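Local atomic coordinates of protein disulfide isomerase (Pseudomonas aeruginosa, PDB entry 4N30), a protein that belongs to the DsbA branch of the thioredoxin family and probably acts as a thiol-disulfide oxidoreductase that forms or rearranges disulfide bonds in other proteins. Residues R75-V80 and A124-F129; W90-L95 and L108-G113; H104-V109 and S166-D171. All blocks are in the same frame, centred on the assembly; numbering follows the deposited sequence. Where two conformers were deposited one is given.

Contact 1: residues R75-V80 and A124-F129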
# COMPACT_ATOMS: atom_id res chain seq x y z
N ARG A 75 8.52 -3.41 -7.97
CA ARG A 75 9.48 -4.54 -7.86
C ARG A 75 8.86 -5.54 -6.88
O ARG A 75 8.89 -6.78 -7.13
CB ARG A 75 10.85 -4.11 -7.36
CG ARG A 75 11.52 -3.11 -8.27
CD ARG A 75 12.84 -2.71 -7.72
NE ARG A 75 13.51 -1.86 -8.67
CZ ARG A 75 14.72 -1.38 -8.46
NH1 ARG A 75 15.40 -1.71 -7.35
NH2 ARG A 75 15.24 -0.58 -9.37
N LEU A 76 8.22 -5.07 -5.82
CA LEU A 76 7.58 -5.95 -4.92
C LEU A 76 6.37 -6.67 -5.52
O LEU A 76 6.15 -7.88 -5.30
CB LEU A 76 7.15 -5.15 -3.70
CG LEU A 76 6.53 -5.92 -2.55
CD1 LEU A 76 7.54 -6.90 -1.97
CD2 LEU A 76 6.20 -4.90 -1.42
N LYS A 77 5.57 -5.98 -6.35
CA LYS A 77 4.46 -6.61 -7.04
C LYS A 77 5.02 -7.74 -8.00
O LYS A 77 4.38 -8.80 -8.06
CB LYS A 77 3.72 -5.57 -7.83
CG LYS A 77 2.91 -4.58 -6.95
CD LYS A 77 2.30 -3.41 -7.74
CE LYS A 77 1.22 -3.94 -8.62
NZ LYS A 77 0.84 -2.93 -9.63
N ARG A 78 6.13 -7.50 -8.67
CA ARG A 78 6.77 -8.53 -9.51
C ARG A 78 7.07 -9.76 -8.66
O ARG A 78 6.79 -10.94 -9.03
CB ARG A 78 8.04 -7.92 -10.09
CG ARG A 78 8.51 -8.66 -11.34
CD ARG A 78 9.62 -7.99 -12.14
NE ARG A 78 10.82 -8.81 -12.00
CZ ARG A 78 10.79 -10.13 -11.83
NH1 ARG A 78 9.62 -10.74 -11.86
NH2 ARG A 78 11.90 -10.83 -11.66
N TRP A 79 7.68 -9.52 -7.51
CA TRP A 79 8.04 -10.62 -6.66
C TRP A 79 6.79 -11.39 -6.26
O TRP A 79 6.79 -12.66 -6.24
CB TRP A 79 8.91 -10.13 -5.48
CG TRP A 79 9.47 -11.26 -4.67
CD1 TRP A 79 10.76 -11.79 -4.84
CD2 TRP A 79 8.92 -11.92 -3.51
NE1 TRP A 79 10.94 -12.75 -3.87
CE2 TRP A 79 9.88 -12.90 -3.08
CE3 TRP A 79 7.70 -11.86 -2.85
CZ2 TRP A 79 9.68 -13.76 -2.03
CZ3 TRP A 79 7.47 -12.71 -1.77
CH2 TRP A 79 8.42 -13.65 -1.37
N VAL A 80 5.71 -10.72 -5.92
CA VAL A 80 4.50 -11.41 -5.55
C VAL A 80 3.93 -12.19 -6.74
O VAL A 80 3.47 -13.33 -6.56
CB VAL A 80 3.51 -10.34 -5.01
CG1 VAL A 80 2.09 -10.90 -5.06
CG2 VAL A 80 3.88 -9.89 -3.60
N ALA A 124 -4.25 3.29 -9.98
CA ALA A 124 -4.19 4.70 -9.51
C ALA A 124 -2.85 4.86 -8.79
O ALA A 124 -2.24 5.96 -8.82
CB ALA A 124 -5.34 5.07 -8.62
N ILE A 125 -2.42 3.84 -8.01
CA ILE A 125 -1.07 3.91 -7.37
C ILE A 125 0.02 4.16 -8.43
O ILE A 125 0.90 5.05 -8.31
CB ILE A 125 -0.80 2.62 -6.58
CG1 ILE A 125 -1.64 2.64 -5.29
CG2 ILE A 125 0.73 2.50 -6.24
CD1 ILE A 125 -1.57 1.45 -4.42
N ASP A 126 0.00 3.37 -9.53
CA ASP A 126 0.98 3.57 -10.62
C ASP A 126 0.86 4.94 -11.23
O ASP A 126 1.86 5.64 -11.52
CB ASP A 126 0.80 2.52 -11.74
CG ASP A 126 1.23 1.12 -11.33
OD1 ASP A 126 1.96 1.01 -10.36
OD2 ASP A 126 0.73 0.16 -12.01
N ALA A 127 -0.37 5.33 -11.50
CA ALA A 127 -0.55 6.63 -12.17
C ALA A 127 -0.03 7.76 -11.29
O ALA A 127 0.58 8.71 -11.81
CB ALA A 127 -2.05 6.84 -12.46
N ILE A 128 -0.27 7.72 -9.99
CA ILE A 128 0.17 8.77 -9.06
C ILE A 128 1.67 8.73 -8.98
O ILE A 128 2.35 9.81 -9.05
CB ILE A 128 -0.51 8.67 -7.68
CG1 ILE A 128 -1.97 9.00 -7.86
CG2 ILE A 128 0.20 9.62 -6.69
CD1 ILE A 128 -2.78 8.66 -6.60
N PHE A 129 2.27 7.55 -8.90
CA PHE A 129 3.75 7.53 -8.86
C PHE A 129 4.33 8.09 -10.18
O PHE A 129 5.39 8.73 -10.14
CB PHE A 129 4.27 6.06 -8.65
CG PHE A 129 4.35 5.62 -7.23
CD1 PHE A 129 4.91 6.42 -6.25
CD2 PHE A 129 3.92 4.34 -6.88
CE1 PHE A 129 5.00 6.00 -4.92
CE2 PHE A 129 4.02 3.91 -5.54
CZ PHE A 129 4.55 4.77 -4.58
O HOH W 1 0.50 -0.39 -8.59
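The carboxylate of Asp126 receives Lys77 obliquely: a water sits forward of its oxygens and well above the carboxylate plane, and Lys77 NZ stands ahead of them, displaced to the same side by less. This surface bridge joins helix 67-81 of the thioredoxin fold to helix 99-131, which belongs to the helical part characteristic of DsbA proteins. It is a thin link, for the two segments stay well apart, Lys77 CA lying 11.3 Å from Asp126 CA. The ion pair is correspondingly long, 3.9 Å from Lys77 NZ to Asp126 OD2. The lysine chain bends at its third torsion (69°), and the two side chains reach out from opposite directions into the gap. Asp126 has a second conformer, so this geometry describes one of two states. Ile125, its neighbour in the helix, packs on Trp90 of strand 86-92, and Lys77 has a second partner in Tyr49, a cation-pi contact. The shortest polar links run through the water, which accepts a hydrogen bond from Lys77 NZ at 2.8 Å and donates one to Asp126 OD1 at 2.7 Å, well out of the carboxylate plane.

Contact 2: residues W90-L95 and L108-G113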
# COMPACT_ATOMS: atom_id res chain seq x y z
N TRP A 90 -1.50 -2.91 0.44
CA TRP A 90 -0.98 -1.57 0.63
C TRP A 90 -1.53 -1.03 1.94
O TRP A 90 -2.79 -1.05 2.08
CB TRP A 90 -1.46 -0.68 -0.52
CG TRP A 90 -1.08 0.79 -0.42
CD1 TRP A 90 -1.71 1.79 0.29
CD2 TRP A 90 0.06 1.44 -1.04
NE1 TRP A 90 -1.10 2.97 0.09
CE2 TRP A 90 -0.03 2.82 -0.72
CE3 TRP A 90 1.06 0.97 -1.92
CZ2 TRP A 90 0.89 3.75 -1.20
CZ3 TRP A 90 1.95 1.92 -2.42
CH2 TRP A 90 1.84 3.28 -2.05
N ARG A 91 -0.72 -0.47 2.80
CA ARG A 91 -1.17 0.22 3.99
C ARG A 91 -0.69 1.64 3.92
O ARG A 91 0.45 1.94 3.58
CB ARG A 91 -0.59 -0.48 5.24
CG ARG A 91 -0.88 -1.98 5.36
CD ARG A 91 -2.33 -2.35 5.32
NE ARG A 91 -2.83 -1.92 6.56
CZ ARG A 91 -2.78 -2.62 7.71
NH1 ARG A 91 -2.21 -3.81 7.79
NH2 ARG A 91 -3.27 -2.05 8.81
N HIS A 92 -1.51 2.60 4.31
CA HIS A 92 -1.16 4.02 4.19
C HIS A 92 -0.29 4.48 5.26
O HIS A 92 -0.67 4.44 6.47
CB HIS A 92 -2.44 4.87 4.13
CG HIS A 92 -3.25 4.59 2.95
ND1 HIS A 92 -2.91 5.02 1.70
CD2 HIS A 92 -4.48 3.94 2.84
CE1 HIS A 92 -3.88 4.62 0.85
NE2 HIS A 92 -4.81 3.93 1.53
N LEU A 93 0.83 5.13 4.88
CA LEU A 93 1.58 5.92 5.80
C LEU A 93 2.18 7.09 5.03
O LEU A 93 3.37 7.23 4.91
CB LEU A 93 2.65 5.08 6.49
CG LEU A 93 3.48 5.78 7.58
CD1 LEU A 93 2.54 6.22 8.69
CD2 LEU A 93 4.55 4.84 8.14
N PRO A 94 1.31 8.09 4.72
CA PRO A 94 1.83 9.32 4.16
C PRO A 94 2.66 10.02 5.22
O PRO A 94 2.16 10.28 6.32
CB PRO A 94 0.54 10.12 3.82
CG PRO A 94 -0.51 9.48 4.70
CD PRO A 94 -0.16 8.04 4.83
N LEU A 95 3.87 10.39 4.92
CA LEU A 95 4.81 10.93 5.93
C LEU A 95 4.57 12.42 6.04
O LEU A 95 4.31 13.11 5.06
CB LEU A 95 6.27 10.68 5.52
CG LEU A 95 6.63 9.17 5.46
CD1 LEU A 95 8.08 9.10 4.97
CD2 LEU A 95 6.42 8.54 6.83
N LEU A 108 -7.18 9.73 -3.00
CA LEU A 108 -7.47 9.46 -4.39
C LEU A 108 -7.43 7.96 -4.65
O LEU A 108 -8.35 7.41 -5.31
CB LEU A 108 -6.47 10.12 -5.34
CG LEU A 108 -6.65 11.59 -5.47
CD1 LEU A 108 -5.50 12.14 -6.31
CD2 LEU A 108 -7.98 11.94 -6.09
N VAL A 109 -6.47 7.23 -4.06
CA VAL A 109 -6.37 5.82 -4.42
C VAL A 109 -7.54 5.02 -3.72
O VAL A 109 -8.10 4.06 -4.29
CB VAL A 109 -5.01 5.13 -4.19
CG1 VAL A 109 -3.94 5.80 -5.03
CG2 VAL A 109 -4.63 5.08 -2.72
N GLU A 110 -7.92 5.41 -2.49
CA GLU A 110 -9.10 4.77 -1.85
C GLU A 110 -10.33 5.04 -2.72
O GLU A 110 -11.17 4.12 -2.91
CB GLU A 110 -9.31 5.29 -0.44
CG GLU A 110 -8.21 4.92 0.57
CD GLU A 110 -8.18 3.39 0.78
OE1 GLU A 110 -9.24 2.74 0.75
OE2 GLU A 110 -7.10 2.78 0.72
N CYS A 111 -10.47 6.29 -3.18
CA CYS A 111 -11.67 6.62 -3.99
C CYS A 111 -11.63 5.89 -5.27
O CYS A 111 -12.74 5.56 -5.83
CB CYS A 111 -11.68 8.16 -4.09
SG CYS A 111 -12.12 8.95 -2.56
N ALA A 112 -10.48 5.58 -5.87
CA ALA A 112 -10.37 4.74 -7.03
C ALA A 112 -10.81 3.35 -6.74
O ALA A 112 -11.55 2.72 -7.65
CB ALA A 112 -8.94 4.77 -7.58
N GLY A 113 -10.46 2.82 -5.62
CA GLY A 113 -10.94 1.51 -5.19
C GLY A 113 -12.46 1.44 -5.14
O GLY A 113 -13.05 0.41 -5.45
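At the end of strand 86-92 the backbone of His92 passes helix 99-131 at a distance of 10.0 Å, measured from His92 CA to Glu110 CA, and the interval is spanned mainly by the side chains of His92 and Glu110. The contact is a buried histidine-carboxylate hydrogen bond between the central sheet of the thioredoxin fold and the long helix packed beside it. His92 NE2 donates to Glu110 OE2 at 2.7 Å with an almost straight N-H...O angle of 170°. The oxygen lies in the imidazole plane and is met on its anti side, slightly out of the carboxylate plane, while ring and carboxylate are turned 78° apart. A bend at the second torsion of Glu110 (-64°) brings the carboxylate round to the ring from a CB that does not itself point at the strand. The bond satisfies the buried NE2 of His92. Trp90 CD1 sits over one face of the imidazole, 3.6 Å above its plane and offset toward the rim. The residue after Glu110, Cys111, is disulfide-bonded to Cys157. Beside the hydrogen bond, Val109 CG2 meets the ring in its plane, 3.7 Å from His92 CE1.

Contact 3: residues H104-V109 and S166-D171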
# COMPACT_ATOMS: atom_id res chain seq x y z
N HIS A 104 -3.63 13.73 0.20
CA HIS A 104 -4.65 13.81 -0.87
C HIS A 104 -4.47 12.61 -1.79
O HIS A 104 -5.50 12.05 -2.23
CB HIS A 104 -4.23 15.09 -1.67
CG HIS A 104 -5.03 15.29 -2.92
ND1 HIS A 104 -6.42 15.33 -2.91
CD2 HIS A 104 -4.59 15.40 -4.19
CE1 HIS A 104 -6.81 15.53 -4.20
NE2 HIS A 104 -5.70 15.55 -4.99
N GLN A 105 -3.23 12.17 -2.08
CA GLN A 105 -3.04 11.04 -2.98
C GLN A 105 -3.50 9.74 -2.33
O GLN A 105 -4.07 8.87 -3.07
CB GLN A 105 -1.58 11.02 -3.40
CG GLN A 105 -1.33 12.19 -4.37
CD GLN A 105 0.16 12.57 -4.45
OE1 GLN A 105 1.08 11.73 -4.17
NE2 GLN A 105 0.41 13.77 -4.83
N ALA A 106 -3.36 9.57 -1.01
CA ALA A 106 -3.91 8.42 -0.34
C ALA A 106 -5.45 8.37 -0.55
O ALA A 106 -6.04 7.32 -0.76
CB ALA A 106 -3.51 8.44 1.14
N ARG A 107 -6.06 9.53 -0.40
CA ARG A 107 -7.52 9.56 -0.59
C ARG A 107 -7.89 9.27 -2.02
O ARG A 107 -8.92 8.57 -2.24
CB ARG A 107 -8.04 10.92 -0.14
CG ARG A 107 -7.92 11.26 1.35
CD ARG A 107 -8.41 12.64 1.75
NE ARG A 107 -7.83 13.08 2.97
CZ ARG A 107 -6.89 14.06 3.08
NH1 ARG A 107 -6.61 14.87 2.07
NH2 ARG A 107 -6.50 14.33 4.31
N LEU A 108 -7.18 9.73 -3.00
CA LEU A 108 -7.47 9.46 -4.39
C LEU A 108 -7.43 7.96 -4.65
O LEU A 108 -8.35 7.41 -5.31
CB LEU A 108 -6.47 10.12 -5.34
CG LEU A 108 -6.65 11.59 -5.47
CD1 LEU A 108 -5.50 12.14 -6.31
CD2 LEU A 108 -7.98 11.94 -6.09
N VAL A 109 -6.47 7.23 -4.06
CA VAL A 109 -6.37 5.82 -4.42
C VAL A 109 -7.54 5.02 -3.72
O VAL A 109 -8.10 4.06 -4.29
CB VAL A 109 -5.01 5.13 -4.19
CG1 VAL A 109 -3.94 5.80 -5.03
CG2 VAL A 109 -4.63 5.08 -2.72
N SER A 166 -11.03 7.99 7.27
CA SER A 166 -10.91 7.24 8.51
C SER A 166 -10.03 6.06 8.30
O SER A 166 -9.20 5.73 9.18
CB SER A 166 -12.26 6.68 8.91
OG SER A 166 -13.09 7.68 9.45
N ASP A 167 -10.16 5.40 7.12
CA ASP A 167 -9.42 4.18 6.89
C ASP A 167 -7.95 4.52 6.71
O ASP A 167 -7.08 3.75 7.18
CB ASP A 167 -9.90 3.49 5.65
CG ASP A 167 -11.28 2.87 5.84
OD1 ASP A 167 -11.72 2.82 7.01
OD2 ASP A 167 -11.87 2.50 4.84
N ILE A 168 -7.64 5.60 6.05
CA ILE A 168 -6.26 6.08 5.95
C ILE A 168 -5.67 6.38 7.32
O ILE A 168 -4.55 5.95 7.66
CB ILE A 168 -6.20 7.27 5.05
CG1 ILE A 168 -6.59 6.79 3.63
CG2 ILE A 168 -4.78 7.86 5.04
CD1 ILE A 168 -6.98 7.97 2.79
N LYS A 169 -6.41 7.14 8.13
CA LYS A 169 -6.01 7.48 9.48
C LYS A 169 -5.79 6.27 10.32
O LYS A 169 -4.83 6.26 11.12
CB LYS A 169 -7.05 8.42 10.12
CG LYS A 169 -7.03 9.83 9.52
CD LYS A 169 -8.12 10.72 10.12
CE LYS A 169 -7.93 12.19 9.78
NZ LYS A 169 -9.27 12.87 9.86
N LEU A 170 -6.59 5.23 10.19
CA LEU A 170 -6.46 4.00 10.95
C LEU A 170 -5.14 3.33 10.60
O LEU A 170 -4.42 2.81 11.49
CB LEU A 170 -7.61 3.02 10.67
CG LEU A 170 -7.59 1.75 11.53
CD1 LEU A 170 -7.62 2.16 13.02
CD2 LEU A 170 -8.79 0.88 11.18
N ASP A 171 -4.82 3.21 9.29
CA ASP A 171 -3.50 2.63 8.93
C ASP A 171 -2.37 3.43 9.54
O ASP A 171 -1.43 2.81 10.08
CB ASP A 171 -3.30 2.64 7.42
CG ASP A 171 -4.00 1.56 6.68
OD1 ASP A 171 -4.50 0.56 7.34
OD2 ASP A 171 -3.96 1.58 5.41
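Ile168 presses its CD1 methyl against the helix backbone at the junction of Ala106 and Arg107, and most of the tight packing is made by this one side chain. The methyl lies 3.7 Å from Ala106 C and equally far from Arg107 N, so it rests on the peptide link itself. Around it, Ala106 CB stands 3.9 Å from Ile168 CD1 and 4.1 Å from Ile168 CG2, and the segments come within 7.1 Å between Ala106 CA and Ile168 CA, consistent with the small alanine side chain. The side carrying Arg107 is looser. Its CG touches Ile168 CD1 at 3.7 Å, the two side chains crossing at about a right angle, but from there the extended chain runs on to a guanidinium that does not touch the 166-171 segment. Exposed Lys169, modelled in two conformers, marks the solvent margin. In the conformer given it pairs with Asp165, which also makes a long, weak ion pair with Arg107 and probably tempers the like charges. The Ala106-Ile168 core is buried and apolar, joining two helices of the helical part of a DsbA protein. Helix 162-177 and helix 99-131 meet over the end of strand 86-92, where His92 touches both Ala106 and Ile168, and Arg107 also touches Ala158 of helix 151-160.

In the fold
From the N terminus, helix 67-81 contributes the first segment, 75-80, and strand 86-92 follows with 90-95. Contact 2 closes the short loop from that strand to 108-113, nested within the wider loop that contact 1 closes at 124-129. Contact 3 starts at 104-109, sharing Leu108 and Val109 with contact 2, and reaches on to 166-171, so it crosses contact 1. Helix 99-131 serves all three. Contacts 2 and 3, with centres about 5 Å apart, are further joined by Asp171, which binds Arg91 and the backbone of His92. Contacts 1 and 3 lie on opposite sides of the chain's centre, about 17 Å apart between centres.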